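Local atomic coordinates of oxidoreductase (Azotobacter vinelandii, PDB entry 7D5M), a protein that binds NAD(H) and, as a homologue of inositol dehydrogenase in the Gfo/Idh/MocA family, probably catalyses NAD-dependent oxidation of a sugar-like or polyol substrate. Residues Asn135-Val140 with Asp345-Gly350; Leu162-Met167 with Ile276-Ser281; Met170-Gly175 with Ser267-Lys272; Arg222-Met227 with Leu247-Gly252; Leu304-Gly309 with Leu317-Gly322. All coordinates share one frame; numbering follows the deposited sequence.

Contact 1: Asn135-Val140 with Asp345-Gly350; sequences NRVVGV and DATERG
Arg136 and Glu348 form the salt bridge of this contact. Arg136 NH1 lies 3.1 Å from Glu348 OE2 and uses the syn lone pair of that oxygen. Arg136 NH2 adds a weak bond to the same OE2. The guanidinium and carboxylate planes stand 85° apart. The Arg136 chain is bent at chi2 and chi3, which folds it back so that NE and NH2 also make weak bonds to Asn135 O. Gly108 O takes NH1 as well, and His110 NE2 bonds Glu348 OE2, so both charges have further partners. The contact joins the Rossmann fold to the end of helix 329-349. Asn135 itself closes helix 121-133 with a Schellman motif, just ahead of the edge strand 138-140. The van der Waals contacts centre on Thr347. Its CG2 sits 3.3 Å from Asn135 O, and Val137 CG2 is 3.5 Å from Thr347 OG1, a hydroxyl bonded to Ala343 O. One water accepts from Asn135 ND2 at 3.0 Å and donates to Thr347 O at 2.6 Å.

Contact 2: Leu162-Met167 with Ile276-Ser281; sequences LGEIRM and IGSRAS
Ile165 and Gly277 face each other as an antiparallel non-hydrogen-bonded pair, and Met167 with Ile276 is the next, hydrogen-bonded pair. The register slips by one between them. Arg166 N and Met167 N both bond Ile276 O, at 2.8 Å and 3.1 Å, which makes a classic beta bulge. Leu162 O accepts from Arg279 N at 2.9 Å and from Ala280 N at 3.3 Å, both from the same face of its carbonyl plane. Gly277 CA approaches the same oxygen to 3.2 Å, where a CB would clash. Among the side chains, Ser278 OG lies between its own backbone N and carbonyl carbon (chi1 60°) and accepts from Glu164 N at 3.0 Å. Ser278 CB sits over one face of the Arg166 guanidinium, 3.5 Å from Arg166 CZ. Met167 CE touches Ile276 CG2 at 4.0 Å. Arg166 NH1 bonds Ser178 O of the second subunit, and a water links NH1 to Gly277 O. The probable arginine charge is met by these neutral oxygens at the subunit interface.

Contact 3: Met170-Gly175 with Ser267-Lys272; sequences MQFAHG and SMHGQK
Phe172 and Gln271 face each other as a non-hydrogen-bonded pair of antiparallel strands in the large sheet of the C-terminal alpha/beta domain. Gln271 CB lies over the centre of the Phe172 ring, 3.9 Å from its centroid, a CH-pi contact. The Gln271 amide is nearly parallel to the ring, 9° between planes. Phe172 CG is anti to the backbone N (chi1 -162°), which brings the ring under this side chain. The ring tip also meets His269: Phe172 CZ is 3.5 Å from His269 CE1, over one face of the imidazole and toward its rim. The two ring planes are oblique, at 54°. An alanine at Phe172 would probably leave a gap beneath Gln271 CB and take away the ring tip that packs on the His269 face.

Gln171 works on the other face of the sheet. Its NE2 bonds Gly270 O at 2.9 Å, and Ala173 N reaches that oxygen from the opposite side of the carbonyl plane at 3.2 Å. The Gln171 chain runs alongside Lys272.

Further out, Asp286 OD2 accepts from both His269 ND1 and Gln271 NE2, which positions the two groups around the ring. Bound NAD lies about 7 Å from the Phe172 side chain. At the far end Ser267 OG donates to Ala173 O at 2.7 Å, in the carbonyl plane and on a lone pair.

Contact 4: Arg222-Met227 with Leu247-Gly252; sequences RIKRLM and LMEYEG
Arg225 and Glu249 lie side by side and point the same way from neighbouring strands. Arg225 NH2 donates to Glu249 OE2 at 2.8 Å, and NE makes a weaker bond to OE1 at 3.2 Å. The bond to OE2 is straight (166°) and lies in the guanidinium plane, but it meets the carboxylate from above its plane. The two planes are 57° apart. Lys224 NZ is a long 3.9 Å from Glu249 OE1, which completes a salt-bridge network. Lys224 also crosses Glu251 at about a right angle, with CG 3.3 Å from Glu251 OE2. Apolar groups fill the opposite face. Ile223 CD1 touches Met248 SD at 3.6 Å, and Leu226 CB meets Met248 CG at 3.8 Å. Trp372 of helix 363-381 covers this side. Met227 and Leu247 run side by side on the Arg225 face, and Met227 packs on Met227 of the second subunit. Lys224 N and Arg225 N both bond Glu249 O, a classic beta bulge in the antiparallel hairpin of strands 223-231 and 243-250.

Contact 5: Leu304-Gly309 with Leu317-Gly322; sequences LERGMG and LDDRIG
A type II beta turn, Glu305 to Met308, leads out of the end of strand 301-305, and its Arg306 reaches into the loop before helix 329-349. The chain of Arg306 bends at chi3 (64°) and brings the guanidinium edge to two backbone carbonyls. Arg306 NH1 and NH2 both bond Ile321 O, at 3.0 Å and 3.1 Å. NH1 comes nearly along the C=O axis, while NH2 sits above the carbonyl plane. Arg306 NH2 also bonds Gly322 O at 3.0 Å and His325 O outside the two segments. Asp319 OD1 forms a salt bridge with Arg306 NH1 at 3.0 Å, though its hydrogen bond is weak. Gln148 NE2 bonds the same OD1. A water joins Gly307 N to Asp319 OD1, and Asp319 OD2 lies 3.2 Å from Gly307 CA. An alanine at Arg306 would probably leave Asp319 without its charged mate and the Ile321 carbonyl without these two donors. A buried arginine, second in a type II turn, ties an outermost strand of this chain's sheet to that loop.

Contacts 2 to 5 belong to the C-terminal alpha/beta domain and reach its large mixed sheet. Contacts 2 and 3 share strands 165-173 and 271-277, with centres 23 Å apart. Contact 4, on the hairpin of strands 223-231 and 243-250, touches contact 3 through Met170. Along the chain, contact 4 lies within the span of contact 3, and that within contact 2. Contact 5 follows, about 25 Å between centres from contacts 2 and 3. Contact 1 encloses all and pins helix 329-349 to the NAD-binding Rossmann fold, 28 to 36 Å between centres from the rest. Contacts 2, 3 and 4 meet the second subunit, and 3 and 5 the third; the sheet and the loop after strand 301-305 both serve assembly.

Contact 1: Asn135-Val140 with Asp345-Gly350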
# COMPACT_ATOMS: atom_id res chain seq x y z
N ASN A 135 11.74 -29.18 -36.83
CA ASN A 135 11.89 -29.74 -35.47
C ASN A 135 12.72 -28.75 -34.64
O ASN A 135 13.66 -29.18 -33.96
CB ASN A 135 12.52 -31.14 -35.52
CG ASN A 135 12.43 -31.86 -34.19
OD1 ASN A 135 11.52 -31.62 -33.41
ND2 ASN A 135 13.36 -32.77 -33.94
N ARG A 136 12.40 -27.46 -34.74
CA ARG A 136 13.12 -26.39 -34.01
C ARG A 136 12.22 -25.89 -32.88
O ARG A 136 10.99 -25.86 -33.04
CB ARG A 136 13.51 -25.23 -34.94
CG ARG A 136 14.36 -25.62 -36.14
CD ARG A 136 15.74 -26.17 -35.80
NE ARG A 136 15.71 -27.56 -35.34
CZ ARG A 136 16.73 -28.21 -34.79
NH1 ARG A 136 17.90 -27.61 -34.66
NH2 ARG A 136 16.57 -29.45 -34.37
N VAL A 137 12.85 -25.53 -31.76
CA VAL A 137 12.22 -24.77 -30.65
C VAL A 137 12.15 -23.31 -31.07
O VAL A 137 13.15 -22.79 -31.57
CB VAL A 137 13.03 -24.95 -29.35
CG1 VAL A 137 12.48 -24.07 -28.24
CG2 VAL A 137 13.08 -26.40 -28.93
N VAL A 138 10.99 -22.67 -30.88
CA VAL A 138 10.86 -21.19 -30.98
C VAL A 138 10.35 -20.69 -29.62
O VAL A 138 9.16 -20.88 -29.33
CB VAL A 138 9.95 -20.74 -32.13
CG1 VAL A 138 9.77 -19.23 -32.15
CG2 VAL A 138 10.48 -21.21 -33.48
N GLY A 139 11.23 -20.10 -28.81
CA GLY A 139 10.80 -19.38 -27.60
C GLY A 139 10.27 -18.02 -27.97
O GLY A 139 10.75 -17.45 -28.97
N VAL A 140 9.31 -17.50 -27.21
CA VAL A 140 8.81 -16.11 -27.37
C VAL A 140 8.93 -15.41 -26.01
O VAL A 140 8.55 -16.01 -25.00
CB VAL A 140 7.39 -16.08 -27.95
CG1 VAL A 140 6.86 -14.67 -28.11
CG2 VAL A 140 7.33 -16.82 -29.28
N ASP A 345 18.40 -28.29 -26.23
CA ASP A 345 19.33 -29.42 -25.95
C ASP A 345 18.55 -30.74 -26.00
O ASP A 345 19.07 -31.69 -26.64
CB ASP A 345 20.04 -29.24 -24.61
CG ASP A 345 20.93 -30.42 -24.26
OD1 ASP A 345 21.98 -30.57 -24.90
OD2 ASP A 345 20.52 -31.19 -23.38
N ALA A 346 17.37 -30.80 -25.38
CA ALA A 346 16.50 -32.00 -25.33
C ALA A 346 16.10 -32.39 -26.76
O ALA A 346 16.00 -33.61 -27.04
CB ALA A 346 15.29 -31.78 -24.46
N THR A 347 15.87 -31.40 -27.63
CA THR A 347 15.45 -31.64 -29.04
C THR A 347 16.61 -32.34 -29.75
O THR A 347 16.38 -33.40 -30.39
CB THR A 347 15.00 -30.34 -29.72
OG1 THR A 347 13.84 -29.84 -29.04
CG2 THR A 347 14.66 -30.54 -31.18
N GLU A 348 17.83 -31.81 -29.61
CA GLU A 348 19.07 -32.37 -30.21
C GLU A 348 19.28 -33.81 -29.72
O GLU A 348 19.67 -34.65 -30.54
CB GLU A 348 20.29 -31.52 -29.86
CG GLU A 348 20.26 -30.13 -30.46
CD GLU A 348 19.95 -30.09 -31.95
OE1 GLU A 348 20.57 -30.88 -32.69
OE2 GLU A 348 19.08 -29.29 -32.36
N ARG A 349 19.02 -34.08 -28.44
CA ARG A 349 19.29 -35.41 -27.82
C ARG A 349 18.13 -36.39 -28.07
O ARG A 349 18.32 -37.59 -27.80
CB ARG A 349 19.54 -35.24 -26.31
CG ARG A 349 20.85 -34.54 -25.99
CD ARG A 349 21.18 -34.55 -24.50
NE ARG A 349 20.14 -33.93 -23.67
CZ ARG A 349 19.17 -34.57 -23.02
NH1 ARG A 349 19.05 -35.89 -23.08
NH2 ARG A 349 18.28 -33.88 -22.32
N GLY A 350 16.98 -35.92 -28.55
CA GLY A 350 15.76 -36.74 -28.70
C GLY A 350 15.20 -37.18 -27.35
O GLY A 350 14.71 -38.32 -27.26
O HOH W 1 14.37 -34.46 -31.70

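Contact 2: Leu162-Met167 with Ile276-Ser281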
# COMPACT_ATOMS: atom_id res chain seq x y z
N LEU A 162 -10.12 -20.99 -6.45
CA LEU A 162 -10.95 -19.80 -6.78
C LEU A 162 -12.41 -20.19 -6.99
O LEU A 162 -13.23 -19.28 -7.12
CB LEU A 162 -10.42 -19.09 -8.03
CG LEU A 162 -8.99 -18.57 -7.98
CD1 LEU A 162 -8.78 -17.51 -9.05
CD2 LEU A 162 -8.62 -18.02 -6.62
N GLY A 163 -12.75 -21.49 -6.97
CA GLY A 163 -14.06 -21.96 -7.44
C GLY A 163 -14.18 -21.83 -8.94
O GLY A 163 -13.15 -21.88 -9.64
N GLU A 164 -15.39 -21.66 -9.46
CA GLU A 164 -15.59 -21.56 -10.93
C GLU A 164 -15.17 -20.16 -11.39
O GLU A 164 -15.53 -19.16 -10.73
CB GLU A 164 -17.02 -21.94 -11.35
CG GLU A 164 -18.11 -21.07 -10.80
CD GLU A 164 -19.51 -21.59 -11.09
OE1 GLU A 164 -19.79 -21.91 -12.27
OE2 GLU A 164 -20.33 -21.68 -10.15
N ILE A 165 -14.40 -20.10 -12.46
CA ILE A 165 -13.82 -18.82 -12.94
C ILE A 165 -14.93 -18.03 -13.64
O ILE A 165 -15.67 -18.61 -14.47
CB ILE A 165 -12.59 -19.05 -13.83
CG1 ILE A 165 -11.56 -19.97 -13.15
CG2 ILE A 165 -11.98 -17.73 -14.25
CD1 ILE A 165 -11.09 -19.51 -11.80
N ARG A 166 -15.07 -16.76 -13.28
CA ARG A 166 -16.15 -15.88 -13.78
C ARG A 166 -15.55 -14.76 -14.63
O ARG A 166 -16.11 -14.47 -15.70
CB ARG A 166 -16.95 -15.32 -12.60
CG ARG A 166 -17.78 -16.41 -11.91
CD ARG A 166 -18.56 -15.95 -10.70
NE ARG A 166 -19.54 -16.96 -10.31
CZ ARG A 166 -20.25 -16.94 -9.20
NH1 ARG A 166 -20.09 -15.97 -8.31
NH2 ARG A 166 -21.13 -17.90 -8.97
N MET A 167 -14.48 -14.13 -14.17
CA MET A 167 -13.88 -12.98 -14.88
C MET A 167 -12.36 -13.03 -14.85
O MET A 167 -11.78 -13.48 -13.85
CB MET A 167 -14.31 -11.65 -14.28
CG MET A 167 -15.70 -11.28 -14.65
SD MET A 167 -16.34 -10.22 -13.38
CE MET A 167 -16.79 -11.54 -12.27
N ILE A 276 -11.05 -13.77 -11.16
CA ILE A 276 -12.17 -13.73 -10.19
C ILE A 276 -13.00 -15.00 -10.36
O ILE A 276 -13.55 -15.21 -11.45
CB ILE A 276 -13.01 -12.45 -10.38
CG1 ILE A 276 -12.12 -11.21 -10.34
CG2 ILE A 276 -14.13 -12.42 -9.35
CD1 ILE A 276 -12.75 -9.98 -10.91
N GLY A 277 -13.06 -15.80 -9.30
CA GLY A 277 -13.86 -17.03 -9.24
C GLY A 277 -15.06 -16.86 -8.33
O GLY A 277 -15.17 -15.82 -7.63
N SER A 278 -15.92 -17.87 -8.29
CA SER A 278 -17.11 -17.91 -7.42
C SER A 278 -16.70 -17.88 -5.94
O SER A 278 -17.50 -17.39 -5.12
CB SER A 278 -17.97 -19.10 -7.75
OG SER A 278 -17.24 -20.31 -7.55
N ARG A 279 -15.52 -18.39 -5.58
CA ARG A 279 -15.06 -18.53 -4.17
C ARG A 279 -14.08 -17.41 -3.81
O ARG A 279 -14.07 -17.00 -2.64
CB ARG A 279 -14.41 -19.90 -3.96
CG ARG A 279 -13.74 -20.08 -2.60
CD ARG A 279 -13.25 -21.50 -2.39
NE ARG A 279 -12.71 -21.70 -1.05
CZ ARG A 279 -11.43 -21.67 -0.70
NH1 ARG A 279 -10.46 -21.47 -1.58
NH2 ARG A 279 -11.11 -21.86 0.57
N ALA A 280 -13.21 -17.02 -4.72
CA ALA A 280 -12.02 -16.21 -4.39
C ALA A 280 -11.47 -15.57 -5.66
O ALA A 280 -11.77 -16.05 -6.75
CB ALA A 280 -10.98 -17.09 -3.72
N SER A 281 -10.66 -14.53 -5.48
CA SER A 281 -9.88 -13.88 -6.56
C SER A 281 -8.39 -13.98 -6.26
O SER A 281 -8.00 -14.11 -5.09
CB SER A 281 -10.29 -12.44 -6.74
OG SER A 281 -11.66 -12.33 -7.09
O HOH W 2 -17.59 -14.48 -7.82

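Contact 3: Met170-Gly175 with Ser267-Lys272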
# COMPACT_ATOMS: atom_id res chain seq x y z
N MET A 170 -7.50 -7.86 -17.07
CA MET A 170 -6.09 -7.68 -17.50
C MET A 170 -5.89 -6.22 -17.88
O MET A 170 -6.79 -5.62 -18.50
CB MET A 170 -5.80 -8.58 -18.69
CG MET A 170 -5.74 -10.04 -18.31
SD MET A 170 -5.96 -11.10 -19.72
CE MET A 170 -7.75 -11.08 -19.89
N GLN A 171 -4.73 -5.67 -17.50
CA GLN A 171 -4.33 -4.34 -17.99
C GLN A 171 -2.81 -4.34 -18.17
O GLN A 171 -2.10 -5.03 -17.42
CB GLN A 171 -4.83 -3.23 -17.07
CG GLN A 171 -4.17 -3.19 -15.70
CD GLN A 171 -4.50 -1.94 -14.91
OE1 GLN A 171 -5.64 -1.71 -14.51
NE2 GLN A 171 -3.48 -1.12 -14.68
N PHE A 172 -2.37 -3.59 -19.16
CA PHE A 172 -0.98 -3.09 -19.23
C PHE A 172 -1.11 -1.64 -19.68
O PHE A 172 -1.27 -1.39 -20.88
CB PHE A 172 -0.11 -3.98 -20.12
CG PHE A 172 1.37 -3.81 -19.92
CD1 PHE A 172 1.90 -2.64 -19.39
CD2 PHE A 172 2.25 -4.83 -20.26
CE1 PHE A 172 3.27 -2.49 -19.22
CE2 PHE A 172 3.62 -4.67 -20.11
CZ PHE A 172 4.12 -3.51 -19.57
N ALA A 173 -1.14 -0.73 -18.71
CA ALA A 173 -1.54 0.68 -18.90
C ALA A 173 -0.50 1.58 -18.23
O ALA A 173 -0.61 1.83 -17.03
CB ALA A 173 -2.92 0.90 -18.32
N HIS A 174 0.49 2.01 -19.01
CA HIS A 174 1.56 2.94 -18.59
C HIS A 174 1.33 4.30 -19.26
O HIS A 174 0.50 4.39 -20.16
CB HIS A 174 2.94 2.35 -18.91
CG HIS A 174 3.25 2.32 -20.37
ND1 HIS A 174 3.78 3.42 -21.03
CD2 HIS A 174 3.11 1.35 -21.28
CE1 HIS A 174 3.96 3.11 -22.30
NE2 HIS A 174 3.58 1.83 -22.48
N GLY A 175 2.05 5.32 -18.80
CA GLY A 175 1.83 6.70 -19.26
C GLY A 175 3.01 7.26 -20.04
O GLY A 175 2.99 8.45 -20.34
N SER A 267 1.25 6.49 -14.68
CA SER A 267 1.46 5.03 -14.45
C SER A 267 2.88 4.65 -14.89
O SER A 267 3.25 4.91 -16.04
CB SER A 267 0.44 4.18 -15.15
OG SER A 267 0.75 2.80 -14.97
N MET A 268 3.62 4.00 -14.00
CA MET A 268 5.01 3.54 -14.24
C MET A 268 5.01 2.27 -15.10
O MET A 268 6.00 2.03 -15.80
CB MET A 268 5.69 3.28 -12.89
CG MET A 268 6.01 4.55 -12.13
SD MET A 268 7.11 5.65 -13.06
CE MET A 268 8.50 4.57 -13.34
N HIS A 269 3.96 1.45 -15.05
CA HIS A 269 3.88 0.20 -15.85
C HIS A 269 2.44 -0.30 -15.86
O HIS A 269 1.86 -0.38 -16.94
CB HIS A 269 4.86 -0.85 -15.32
CG HIS A 269 5.80 -1.37 -16.36
ND1 HIS A 269 5.97 -2.72 -16.58
CD2 HIS A 269 6.62 -0.73 -17.21
CE1 HIS A 269 6.87 -2.89 -17.53
NE2 HIS A 269 7.27 -1.68 -17.95
N GLY A 270 1.91 -0.60 -14.68
CA GLY A 270 0.48 -0.90 -14.50
C GLY A 270 0.09 -2.16 -15.24
O GLY A 270 -0.98 -2.16 -15.85
N GLN A 271 0.93 -3.20 -15.22
CA GLN A 271 0.52 -4.52 -15.76
C GLN A 271 -0.07 -5.33 -14.60
O GLN A 271 0.66 -5.66 -13.67
CB GLN A 271 1.66 -5.28 -16.42
CG GLN A 271 1.16 -6.56 -17.06
CD GLN A 271 2.23 -7.48 -17.60
OE1 GLN A 271 1.92 -8.51 -18.18
NE2 GLN A 271 3.50 -7.11 -17.41
N LYS A 272 -1.36 -5.61 -14.66
CA LYS A 272 -2.06 -6.34 -13.58
C LYS A 272 -2.96 -7.40 -14.21
O LYS A 272 -3.49 -7.18 -15.31
CB LYS A 272 -2.85 -5.37 -12.69
CG LYS A 272 -2.03 -4.22 -12.11
CD LYS A 272 -2.83 -3.14 -11.38
CE LYS A 272 -1.96 -2.37 -10.40
NZ LYS A 272 -2.58 -1.11 -9.93

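Contact 4: Arg222-Met227 with Leu247-Gly252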
# COMPACT_ATOMS: atom_id res chain seq x y z
N ARG A 222 -10.97 -20.83 -23.67
CA ARG A 222 -11.05 -20.51 -25.11
C ARG A 222 -11.93 -19.28 -25.28
O ARG A 222 -13.06 -19.28 -24.78
CB ARG A 222 -11.65 -21.68 -25.89
CG ARG A 222 -10.82 -22.95 -25.82
CD ARG A 222 -9.46 -22.83 -26.49
NE ARG A 222 -8.75 -24.10 -26.39
CZ ARG A 222 -7.88 -24.42 -25.44
NH1 ARG A 222 -7.54 -23.56 -24.50
NH2 ARG A 222 -7.32 -25.62 -25.45
N ILE A 223 -11.42 -18.28 -25.99
CA ILE A 223 -12.20 -17.06 -26.33
C ILE A 223 -13.21 -17.46 -27.41
O ILE A 223 -12.79 -18.02 -28.46
CB ILE A 223 -11.28 -15.92 -26.78
CG1 ILE A 223 -10.21 -15.60 -25.74
CG2 ILE A 223 -12.10 -14.69 -27.13
CD1 ILE A 223 -9.03 -14.83 -26.29
N LYS A 224 -14.50 -17.21 -27.16
CA LYS A 224 -15.60 -17.45 -28.12
C LYS A 224 -15.78 -16.22 -29.02
O LYS A 224 -15.86 -16.37 -30.26
CB LYS A 224 -16.90 -17.77 -27.38
CG LYS A 224 -18.05 -18.18 -28.28
CD LYS A 224 -19.41 -17.97 -27.67
CE LYS A 224 -19.57 -18.62 -26.31
NZ LYS A 224 -20.53 -17.88 -25.47
N ARG A 225 -15.85 -15.03 -28.42
CA ARG A 225 -16.08 -13.76 -29.15
C ARG A 225 -15.31 -12.64 -28.45
O ARG A 225 -15.09 -12.77 -27.25
CB ARG A 225 -17.55 -13.34 -29.16
CG ARG A 225 -18.51 -14.37 -29.72
CD ARG A 225 -19.83 -13.71 -30.10
NE ARG A 225 -20.44 -13.02 -28.97
CZ ARG A 225 -21.37 -12.07 -29.06
NH1 ARG A 225 -21.81 -11.67 -30.25
NH2 ARG A 225 -21.86 -11.51 -27.97
N LEU A 226 -14.97 -11.58 -29.18
CA LEU A 226 -14.46 -10.36 -28.53
C LEU A 226 -14.93 -9.12 -29.29
O LEU A 226 -15.33 -9.21 -30.46
CB LEU A 226 -12.94 -10.41 -28.35
CG LEU A 226 -12.04 -10.37 -29.60
CD1 LEU A 226 -11.98 -8.99 -30.23
CD2 LEU A 226 -10.63 -10.81 -29.21
N MET A 227 -14.89 -7.99 -28.60
CA MET A 227 -15.01 -6.67 -29.24
C MET A 227 -13.84 -5.82 -28.75
O MET A 227 -13.33 -6.03 -27.62
CB MET A 227 -16.34 -6.00 -28.91
CG MET A 227 -16.69 -6.05 -27.45
SD MET A 227 -17.83 -4.74 -27.04
CE MET A 227 -16.82 -3.32 -27.47
N LEU A 247 -13.08 -6.45 -24.76
CA LEU A 247 -14.02 -7.26 -23.97
C LEU A 247 -14.21 -8.61 -24.66
O LEU A 247 -14.39 -8.64 -25.91
CB LEU A 247 -15.33 -6.49 -23.81
CG LEU A 247 -16.35 -7.13 -22.88
CD1 LEU A 247 -15.83 -7.18 -21.45
CD2 LEU A 247 -17.66 -6.37 -22.93
N MET A 248 -14.11 -9.68 -23.89
CA MET A 248 -14.14 -11.06 -24.44
C MET A 248 -15.16 -11.90 -23.68
O MET A 248 -15.29 -11.75 -22.45
CB MET A 248 -12.75 -11.69 -24.31
CG MET A 248 -11.66 -10.78 -24.81
SD MET A 248 -10.09 -11.63 -24.94
CE MET A 248 -9.67 -11.87 -23.22
N GLU A 249 -15.85 -12.77 -24.41
CA GLU A 249 -16.65 -13.87 -23.83
C GLU A 249 -15.86 -15.16 -24.06
O GLU A 249 -15.52 -15.44 -25.22
CB GLU A 249 -18.01 -14.01 -24.51
CG GLU A 249 -18.76 -12.71 -24.66
CD GLU A 249 -20.11 -12.87 -25.35
OE1 GLU A 249 -20.36 -13.97 -25.89
OE2 GLU A 249 -20.90 -11.89 -25.36
N TYR A 250 -15.55 -15.87 -22.98
CA TYR A 250 -14.95 -17.22 -23.05
C TYR A 250 -16.06 -18.25 -23.25
O TYR A 250 -17.21 -18.00 -22.83
CB TYR A 250 -14.17 -17.54 -21.78
CG TYR A 250 -12.99 -16.64 -21.52
CD1 TYR A 250 -11.79 -16.85 -22.17
CD2 TYR A 250 -13.06 -15.59 -20.63
CE1 TYR A 250 -10.69 -16.04 -21.94
CE2 TYR A 250 -11.97 -14.77 -20.38
CZ TYR A 250 -10.78 -15.00 -21.04
OH TYR A 250 -9.67 -14.22 -20.83
N GLU A 251 -15.72 -19.40 -23.86
CA GLU A 251 -16.60 -20.59 -23.86
C GLU A 251 -16.90 -20.92 -22.39
O GLU A 251 -15.94 -20.96 -21.60
CB GLU A 251 -15.94 -21.79 -24.56
CG GLU A 251 -15.74 -21.61 -26.05
CD GLU A 251 -17.00 -21.60 -26.91
OE1 GLU A 251 -18.08 -21.94 -26.39
OE2 GLU A 251 -16.88 -21.23 -28.10
N GLY A 252 -18.17 -21.11 -22.04
CA GLY A 252 -18.59 -21.47 -20.67
C GLY A 252 -19.13 -20.27 -19.90
O GLY A 252 -19.70 -20.48 -18.82
O HOH W 3 -13.35 -21.55 -22.08

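Contact 5: Leu304-Gly309 with Leu317-Gly322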
# COMPACT_ATOMS: atom_id res chain seq x y z
N LEU A 304 0.36 -13.85 -0.86
CA LEU A 304 1.31 -14.98 -1.00
C LEU A 304 2.65 -14.40 -1.43
O LEU A 304 2.66 -13.55 -2.34
CB LEU A 304 0.79 -15.98 -2.04
CG LEU A 304 -0.66 -16.41 -1.90
CD1 LEU A 304 -0.96 -17.54 -2.87
CD2 LEU A 304 -1.00 -16.83 -0.49
N GLU A 305 3.73 -14.87 -0.82
CA GLU A 305 5.10 -14.36 -1.04
C GLU A 305 5.93 -15.41 -1.78
O GLU A 305 5.89 -16.59 -1.39
CB GLU A 305 5.75 -14.03 0.30
CG GLU A 305 5.24 -12.73 0.89
CD GLU A 305 5.99 -11.48 0.49
OE1 GLU A 305 7.01 -11.59 -0.21
OE2 GLU A 305 5.54 -10.37 0.90
N ARG A 306 6.70 -14.96 -2.76
CA ARG A 306 7.72 -15.78 -3.45
C ARG A 306 8.58 -16.49 -2.41
O ARG A 306 9.02 -15.84 -1.42
CB ARG A 306 8.62 -14.89 -4.31
CG ARG A 306 9.58 -15.64 -5.22
CD ARG A 306 10.71 -14.73 -5.68
NE ARG A 306 11.56 -14.26 -4.60
CZ ARG A 306 12.46 -14.99 -3.95
NH1 ARG A 306 12.63 -16.28 -4.25
NH2 ARG A 306 13.18 -14.44 -2.99
N GLY A 307 8.86 -17.77 -2.63
CA GLY A 307 9.86 -18.51 -1.84
C GLY A 307 9.31 -19.14 -0.57
O GLY A 307 10.09 -19.81 0.13
N MET A 308 8.02 -18.99 -0.27
CA MET A 308 7.47 -19.52 1.01
C MET A 308 7.00 -20.97 0.84
O MET A 308 6.51 -21.34 -0.23
CB MET A 308 6.33 -18.64 1.53
CG MET A 308 6.82 -17.30 2.04
SD MET A 308 7.98 -17.40 3.43
CE MET A 308 6.84 -17.74 4.76
N GLY A 309 7.11 -21.74 1.92
CA GLY A 309 6.84 -23.20 1.92
C GLY A 309 5.39 -23.56 1.66
O GLY A 309 5.14 -24.72 1.28
N LEU A 317 10.55 -24.00 -7.58
CA LEU A 317 11.68 -24.60 -8.34
C LEU A 317 12.73 -23.53 -8.69
O LEU A 317 13.93 -23.80 -8.54
CB LEU A 317 11.14 -25.26 -9.61
CG LEU A 317 10.51 -26.64 -9.42
CD1 LEU A 317 9.86 -27.09 -10.72
CD2 LEU A 317 11.55 -27.65 -8.95
N ASP A 318 12.29 -22.34 -9.11
CA ASP A 318 13.20 -21.33 -9.71
C ASP A 318 13.70 -20.31 -8.68
O ASP A 318 14.41 -19.39 -9.09
CB ASP A 318 12.53 -20.64 -10.90
CG ASP A 318 12.33 -21.55 -12.10
OD1 ASP A 318 12.95 -22.64 -12.13
OD2 ASP A 318 11.54 -21.17 -12.99
N ASP A 319 13.43 -20.48 -7.38
CA ASP A 319 13.95 -19.54 -6.36
C ASP A 319 15.48 -19.53 -6.42
O ASP A 319 16.07 -20.62 -6.35
CB ASP A 319 13.44 -19.86 -4.96
CG ASP A 319 11.95 -19.61 -4.77
OD1 ASP A 319 11.41 -18.70 -5.45
OD2 ASP A 319 11.35 -20.32 -3.95
N ARG A 320 16.08 -18.34 -6.56
CA ARG A 320 17.56 -18.16 -6.63
C ARG A 320 18.08 -17.60 -5.31
O ARG A 320 19.30 -17.66 -5.07
CB ARG A 320 17.91 -17.24 -7.80
CG ARG A 320 17.56 -17.83 -9.16
CD ARG A 320 17.36 -16.79 -10.24
NE ARG A 320 16.85 -17.41 -11.44
CZ ARG A 320 17.60 -17.98 -12.39
NH1 ARG A 320 18.92 -17.96 -12.30
NH2 ARG A 320 17.03 -18.55 -13.43
N ILE A 321 17.18 -17.09 -4.47
CA ILE A 321 17.53 -16.64 -3.10
C ILE A 321 16.28 -16.77 -2.22
O ILE A 321 15.17 -16.84 -2.75
CB ILE A 321 18.10 -15.21 -3.15
CG1 ILE A 321 18.80 -14.83 -1.84
CG2 ILE A 321 17.02 -14.23 -3.57
CD1 ILE A 321 19.70 -13.63 -1.93
N GLY A 322 16.49 -16.82 -0.90
CA GLY A 322 15.44 -17.03 0.10
C GLY A 322 14.34 -15.99 0.04
O GLY A 322 14.61 -14.83 -0.38
O HOH W 4 8.71 -18.75 -5.26